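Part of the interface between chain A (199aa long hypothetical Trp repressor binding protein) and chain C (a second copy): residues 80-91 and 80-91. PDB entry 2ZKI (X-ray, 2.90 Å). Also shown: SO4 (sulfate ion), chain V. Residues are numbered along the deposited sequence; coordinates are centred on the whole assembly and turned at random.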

ATOM      1  N   THR A  80     -13.892  -6.677   3.139  1.00 23.37           N
ATOM      2  CA  THR A  80     -12.857  -5.912   3.822  1.00 23.45           C
ATOM      3  C   THR A  80     -12.842  -6.191   5.322  1.00 23.56           C
ATOM      4  O   THR A  80     -13.895  -6.254   5.966  1.00 23.66           O
ATOM      5  CB  THR A  80     -12.985  -4.389   3.562  1.00 23.40           C
ATOM      6  OG1 THR A  80     -11.774  -3.731   3.953  1.00 23.51           O
ATOM      7  CG2 THR A  80     -14.154  -3.787   4.330  1.00 23.39           C
ATOM      8  N   ARG A  81     -11.643  -6.393   5.860  1.00 23.55           N
ATOM      9  CA  ARG A  81     -11.456  -6.510   7.298  1.00 23.56           C
ATOM     10  C   ARG A  81     -10.395  -5.510   7.748  1.00 23.49           C
ATOM     11  O   ARG A  81      -9.243  -5.868   8.018  1.00 23.47           O
ATOM     12  CB  ARG A  81     -11.111  -7.947   7.708  1.00 23.66           C
ATOM     13  CG  ARG A  81     -12.261  -8.942   7.542  1.00 24.02           C
ATOM     14  CD  ARG A  81     -13.458  -8.598   8.422  1.00 24.54           C
ATOM     15  NE  ARG A  81     -14.726  -8.854   7.737  1.00 24.67           N
ATOM     16  CZ  ARG A  81     -15.484  -9.931   7.921  1.00 24.91           C
ATOM     17  NH1 ARG A  81     -15.119 -10.876   8.781  1.00 25.43           N
ATOM     18  NH2 ARG A  81     -16.619 -10.058   7.245  1.00 24.82           N
ATOM     19  N   TYR A  82     -10.819  -4.248   7.812  1.00 23.34           N
ATOM     20  CA  TYR A  82      -9.979  -3.119   8.220  1.00 23.15           C
ATOM     21  C   TYR A  82      -8.818  -2.892   7.249  1.00 22.99           C
ATOM     22  O   TYR A  82      -7.665  -2.727   7.656  1.00 23.04           O
ATOM     23  CB  TYR A  82      -9.514  -3.274   9.680  1.00 23.17           C
ATOM     24  CG  TYR A  82     -10.611  -3.783  10.592  1.00 23.16           C
ATOM     25  CD1 TYR A  82     -10.570  -5.078  11.108  1.00 23.04           C
ATOM     26  CD2 TYR A  82     -11.708  -2.979  10.913  1.00 23.26           C
ATOM     27  CE1 TYR A  82     -11.585  -5.554  11.938  1.00 23.20           C
ATOM     28  CE2 TYR A  82     -12.726  -3.445  11.738  1.00 23.35           C
ATOM     29  CZ  TYR A  82     -12.658  -4.731  12.246  1.00 23.28           C
ATOM     30  OH  TYR A  82     -13.664  -5.192  13.059  1.00 23.21           O
ATOM     31  N   GLY A  83      -9.150  -2.890   5.959  1.00 22.74           N
ATOM     32  CA  GLY A  83      -8.193  -2.599   4.892  1.00 22.40           C
ATOM     33  C   GLY A  83      -7.456  -3.811   4.361  1.00 22.09           C
ATOM     34  O   GLY A  83      -6.735  -3.720   3.371  1.00 22.03           O
ATOM     35  N   ASN A  84      -7.629  -4.943   5.035  1.00 21.88           N
ATOM     36  CA  ASN A  84      -7.011  -6.200   4.636  1.00 21.65           C
ATOM     37  C   ASN A  84      -8.071  -7.257   4.375  1.00 21.57           C
ATOM     38  O   ASN A  84      -9.257  -7.028   4.629  1.00 21.54           O
ATOM     39  CB  ASN A  84      -6.042  -6.685   5.718  1.00 21.65           C
ATOM     40  CG  ASN A  84      -4.647  -6.097   5.575  1.00 21.64           C
ATOM     41  OD1 ASN A  84      -3.656  -6.816   5.677  1.00 22.09           O
ATOM     42  ND2 ASN A  84      -4.563  -4.792   5.343  1.00 21.61           N
ATOM     43  N   MET A  85      -7.639  -8.410   3.866  1.00 21.51           N
ATOM     44  CA  MET A  85      -8.515  -9.566   3.681  1.00 21.39           C
ATOM     45  C   MET A  85      -8.872 -10.186   5.034  1.00 21.30           C
ATOM     46  O   MET A  85      -8.245  -9.877   6.052  1.00 21.29           O
ATOM     47  CB  MET A  85      -7.848 -10.608   2.772  1.00 21.37           C
ATOM     48  CG  MET A  85      -6.668 -11.343   3.407  1.00 21.48           C
ATOM     49  SD  MET A  85      -5.859 -12.509   2.293  1.00 21.55           S
ATOM     50  CE  MET A  85      -4.721 -11.441   1.419  1.00 21.33           C
ATOM     51  N   ALA A  86      -9.880 -11.055   5.037  1.00 21.21           N
ATOM     52  CA  ALA A  86     -10.294 -11.761   6.248  1.00 21.12           C
ATOM     53  C   ALA A  86      -9.265 -12.799   6.688  1.00 21.11           C
ATOM     54  O   ALA A  86      -8.463 -13.275   5.882  1.00 21.03           O
ATOM     55  CB  ALA A  86     -11.642 -12.408   6.041  1.00 21.05           C
ATOM     56  N   GLY A  87      -9.297 -13.138   7.974  1.00 21.21           N
ATOM     57  CA  GLY A  87      -8.375 -14.111   8.559  1.00 21.36           C
ATOM     58  C   GLY A  87      -8.469 -15.496   7.947  1.00 21.46           C
ATOM     59  O   GLY A  87      -7.467 -16.209   7.863  1.00 21.47           O
ATOM     60  N   GLY A  88      -9.675 -15.869   7.518  1.00 21.48           N
ATOM     61  CA  GLY A  88      -9.920 -17.152   6.861  1.00 21.53           C
ATOM     62  C   GLY A  88      -9.199 -17.319   5.534  1.00 21.55           C
ATOM     63  O   GLY A  88      -8.629 -18.378   5.260  1.00 21.55           O
ATOM     64  N   LEU A  89      -9.228 -16.274   4.710  1.00 21.58           N
ATOM     65  CA  LEU A  89      -8.538 -16.288   3.423  1.00 21.69           C
ATOM     66  C   LEU A  89      -7.030 -16.176   3.615  1.00 21.77           C
ATOM     67  O   LEU A  89      -6.263 -16.825   2.907  1.00 21.80           O
ATOM     68  CB  LEU A  89      -9.049 -15.167   2.506  1.00 21.70           C
ATOM     69  CG  LEU A  89      -8.452 -15.079   1.093  1.00 21.74           C
ATOM     70  CD1 LEU A  89      -8.828 -16.294   0.244  1.00 21.74           C
ATOM     71  CD2 LEU A  89      -8.867 -13.791   0.397  1.00 21.65           C
ATOM     72  N   LYS A  90      -6.617 -15.358   4.579  1.00 21.94           N
ATOM     73  CA  LYS A  90      -5.202 -15.171   4.882  1.00 22.09           C
ATOM     74  C   LYS A  90      -4.549 -16.466   5.368  1.00 22.28           C
ATOM     75  O   LYS A  90      -3.408 -16.759   5.013  1.00 22.39           O
ATOM     76  CB  LYS A  90      -5.007 -14.042   5.903  1.00 22.05           C
ATOM     77  CG  LYS A  90      -3.561 -13.558   6.081  1.00 21.74           C
ATOM     78  CD  LYS A  90      -3.086 -12.684   4.921  1.00 21.42           C
ATOM     79  CE  LYS A  90      -2.279 -13.469   3.887  1.00 20.89           C
ATOM     80  NZ  LYS A  90      -0.865 -13.667   4.301  1.00 20.43           N
ATOM     81  N   THR A  91      -5.278 -17.243   6.164  1.00 22.52           N
ATOM     82  CA  THR A  91      -4.771 -18.523   6.656  1.00 22.80           C
ATOM     83  C   THR A  91      -4.609 -19.547   5.525  1.00 23.13           C
ATOM     84  O   THR A  91      -3.584 -20.229   5.451  1.00 23.22           O
ATOM     85  CB  THR A  91      -5.648 -19.100   7.786  1.00 22.71           C
ATOM     86  OG1 THR A  91      -5.810 -18.120   8.818  1.00 22.49           O
ATOM     87  CG2 THR A  91      -5.004 -20.334   8.384  1.00 22.64           C
TER
ATOM     88  N   THR C  80       6.558 -11.938   7.983  1.00 19.47           N
ATOM     89  CA  THR C  80       5.897 -11.679   6.708  1.00 19.52           C
ATOM     90  C   THR C  80       5.289 -12.959   6.137  1.00 19.68           C
ATOM     91  O   THR C  80       5.892 -14.034   6.209  1.00 19.81           O
ATOM     92  CB  THR C  80       6.825 -10.992   5.678  1.00 19.41           C
ATOM     93  OG1 THR C  80       6.048 -10.568   4.555  1.00 19.51           O
ATOM     94  CG2 THR C  80       7.936 -11.924   5.202  1.00 19.41           C
ATOM     95  N   ARG C  81       4.073 -12.836   5.615  1.00 19.83           N
ATOM     96  CA  ARG C  81       3.429 -13.920   4.882  1.00 19.94           C
ATOM     97  C   ARG C  81       2.986 -13.379   3.527  1.00 19.98           C
ATOM     98  O   ARG C  81       1.806 -13.073   3.311  1.00 20.05           O
ATOM     99  CB  ARG C  81       2.241 -14.502   5.656  1.00 19.96           C
ATOM    100  CG  ARG C  81       2.585 -15.280   6.930  1.00 20.15           C
ATOM    101  CD  ARG C  81       3.252 -16.624   6.668  1.00 20.14           C
ATOM    102  NE  ARG C  81       4.654 -16.601   7.076  1.00 20.70           N
ATOM    103  CZ  ARG C  81       5.118 -17.085   8.228  1.00 20.66           C
ATOM    104  NH1 ARG C  81       4.297 -17.653   9.105  1.00 20.30           N
ATOM    105  NH2 ARG C  81       6.414 -17.004   8.503  1.00 20.72           N
ATOM    106  N   TYR C  82       3.965 -13.253   2.631  1.00 19.92           N
ATOM    107  CA  TYR C  82       3.770 -12.769   1.261  1.00 19.90           C
ATOM    108  C   TYR C  82       3.269 -11.325   1.214  1.00 19.90           C
ATOM    109  O   TYR C  82       2.372 -10.984   0.437  1.00 20.02           O
ATOM    110  CB  TYR C  82       2.873 -13.725   0.458  1.00 19.89           C
ATOM    111  CG  TYR C  82       3.210 -15.182   0.687  1.00 19.87           C
ATOM    112  CD1 TYR C  82       2.338 -16.014   1.388  1.00 19.63           C
ATOM    113  CD2 TYR C  82       4.416 -15.721   0.231  1.00 19.93           C
ATOM    114  CE1 TYR C  82       2.650 -17.353   1.611  1.00 19.96           C
ATOM    115  CE2 TYR C  82       4.737 -17.055   0.450  1.00 19.86           C
ATOM    116  CZ  TYR C  82       3.850 -17.862   1.138  1.00 19.82           C
ATOM    117  OH  TYR C  82       4.163 -19.177   1.357  1.00 19.99           O
ATOM    118  N   GLY C  83       3.870 -10.485   2.056  1.00 19.80           N
ATOM    119  CA  GLY C  83       3.584  -9.054   2.074  1.00 19.54           C
ATOM    120  C   GLY C  83       2.535  -8.654   3.091  1.00 19.36           C
ATOM    121  O   GLY C  83       2.415  -7.478   3.431  1.00 19.33           O
ATOM    122  N   ASN C  84       1.764  -9.632   3.560  1.00 19.18           N
ATOM    123  CA  ASN C  84       0.749  -9.406   4.585  1.00 18.94           C
ATOM    124  C   ASN C  84       1.133 -10.073   5.900  1.00 18.83           C
ATOM    125  O   ASN C  84       2.130 -10.795   5.969  1.00 18.80           O
ATOM    126  CB  ASN C  84      -0.619  -9.915   4.114  1.00 18.89           C
ATOM    127  CG  ASN C  84      -1.379  -8.892   3.275  1.00 18.81           C
ATOM    128  OD1 ASN C  84      -2.610  -8.858   3.300  1.00 18.81           O
ATOM    129  ND2 ASN C  84      -0.656  -8.062   2.530  1.00 18.56           N
ATOM    130  N   MET C  85       0.345  -9.818   6.941  1.00 18.72           N
ATOM    131  CA  MET C  85       0.517 -10.498   8.224  1.00 18.63           C
ATOM    132  C   MET C  85       0.092 -11.961   8.100  1.00 18.60           C
ATOM    133  O   MET C  85      -0.551 -12.345   7.120  1.00 18.61           O
ATOM    134  CB  MET C  85      -0.282  -9.793   9.329  1.00 18.60           C
ATOM    135  CG  MET C  85      -1.800  -9.886   9.188  1.00 18.46           C
ATOM    136  SD  MET C  85      -2.677  -8.810  10.338  1.00 18.66           S
ATOM    137  CE  MET C  85      -2.594  -7.231   9.495  1.00 18.42           C
ATOM    138  N   ALA C  86       0.460 -12.770   9.090  1.00 18.53           N
ATOM    139  CA  ALA C  86       0.053 -14.171   9.141  1.00 18.45           C
ATOM    140  C   ALA C  86      -1.445 -14.323   9.416  1.00 18.42           C
ATOM    141  O   ALA C  86      -2.073 -13.430   9.986  1.00 18.46           O
ATOM    142  CB  ALA C  86       0.859 -14.906  10.182  1.00 18.46           C
ATOM    143  N   GLY C  87      -2.002 -15.461   9.011  1.00 18.41           N
ATOM    144  CA  GLY C  87      -3.422 -15.759   9.198  1.00 18.41           C
ATOM    145  C   GLY C  87      -3.884 -15.724  10.642  1.00 18.47           C
ATOM    146  O   GLY C  87      -5.017 -15.330  10.925  1.00 18.46           O
ATOM    147  N   GLY C  88      -2.999 -16.128  11.552  1.00 18.59           N
ATOM    148  CA  GLY C  88      -3.281 -16.142  12.990  1.00 18.68           C
ATOM    149  C   GLY C  88      -3.521 -14.763  13.574  1.00 18.70           C
ATOM    150  O   GLY C  88      -4.515 -14.540  14.270  1.00 18.74           O
ATOM    151  N   LEU C  89      -2.607 -13.840  13.288  1.00 18.68           N
ATOM    152  CA  LEU C  89      -2.748 -12.453  13.718  1.00 18.75           C
ATOM    153  C   LEU C  89      -3.958 -11.775  13.072  1.00 18.74           C
ATOM    154  O   LEU C  89      -4.676 -11.027  13.732  1.00 18.72           O
ATOM    155  CB  LEU C  89      -1.473 -11.660  13.415  1.00 18.79           C
ATOM    156  CG  LEU C  89      -1.470 -10.184  13.829  1.00 18.86           C
ATOM    157  CD1 LEU C  89      -1.444 -10.031  15.353  1.00 19.09           C
ATOM    158  CD2 LEU C  89      -0.301  -9.459  13.188  1.00 18.59           C
ATOM    159  N   LYS C  90      -4.172 -12.045  11.787  1.00 18.83           N
ATOM    160  CA  LYS C  90      -5.284 -11.458  11.043  1.00 18.95           C
ATOM    161  C   LYS C  90      -6.632 -11.913  11.586  1.00 19.15           C
ATOM    162  O   LYS C  90      -7.566 -11.111  11.671  1.00 19.32           O
ATOM    163  CB  LYS C  90      -5.179 -11.784   9.550  1.00 18.90           C
ATOM    164  CG  LYS C  90      -6.186 -11.060   8.655  1.00 18.77           C
ATOM    165  CD  LYS C  90      -5.774  -9.620   8.364  1.00 19.12           C
ATOM    166  CE  LYS C  90      -6.498  -8.620   9.257  1.00 19.22           C
ATOM    167  NZ  LYS C  90      -7.891  -8.354   8.791  1.00 19.39           N
ATOM    168  N   THR C  91      -6.729 -13.192  11.954  1.00 19.20           N
ATOM    169  CA  THR C  91      -7.963 -13.733  12.522  1.00 19.26           C
ATOM    170  C   THR C  91      -8.252 -13.124  13.890  1.00 19.38           C
ATOM    171  O   THR C  91      -9.403 -12.825  14.206  1.00 19.52           O
ATOM    172  CB  THR C  91      -7.938 -15.266  12.609  1.00 19.22           C
ATOM    173  OG1 THR C  91      -7.568 -15.809  11.337  1.00 19.24           O
ATOM    174  CG2 THR C  91      -9.308 -15.804  12.989  1.00 19.12           C
TER
HETATM  175  S   SO4 V 501       7.996 -18.210  12.418  1.00 44.53           S
HETATM  176  O1  SO4 V 501       6.975 -18.747  13.314  1.00 44.34           O
HETATM  177  O2  SO4 V 501       7.440 -18.014  11.080  1.00 44.52           O
HETATM  178  O3  SO4 V 501       8.475 -16.933  12.943  1.00 44.53           O
HETATM  179  O4  SO4 V 501       9.111 -19.148  12.333  1.00 44.70           O
HETATM  180  O   HOH W   1      -0.964  -7.361   6.529  1.00 12.53           O
HETATM  181  O   HOH W   2      -4.985  -7.885   2.457  1.00 11.07           O

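Each stretch is a loop that runs into the first turn of a helix at residue 87. The two helix starts lie antiparallel, with axes 7.9 Å apart at closest approach. Gly A87 CA and Thr C91 CA are 4.0 Å apart, as are Thr A91 CA and Gly C87 CA. Glycine makes this closeness possible: a CB on Gly A87 would point toward chain C and sit 2.3 Å from Thr C91 OG1, a clash, and the same holds for Gly C87 and Thr A91 OG1. Each threonine hydroxyl donates to the glycine carbonyl of its own helix, Thr A91 OG1 to Gly A87 O at 2.7 Å.

The contact buries 556 Å², summed over both sides, with the two lysines covered most. Lysine makes the direct hydrogen bonds across it. Lys C90 NZ donates to Arg A81 O (2.9 Å) and Met A85 O (3.2 Å). Lys A90 NZ reaches Arg C81 O (2.9 Å) and Met C85 O (3.1 Å). The long chain passes over the partner glycine: Lys C90 CG is 3.8 Å from Gly A87 CA, and Lys A90 CG is 3.8 Å from Gly C87 CA. The buried amine ends among backbone carbonyls.

Asn A84 OD1 and Asn C84 OD1 lie 3.3 Å apart, but both are acceptors and do not bond. Waters serve them instead: water 1 links Asn A84 OD1 to Met C85 N, and water 2 links Asn C84 OD1 to Met A85 N.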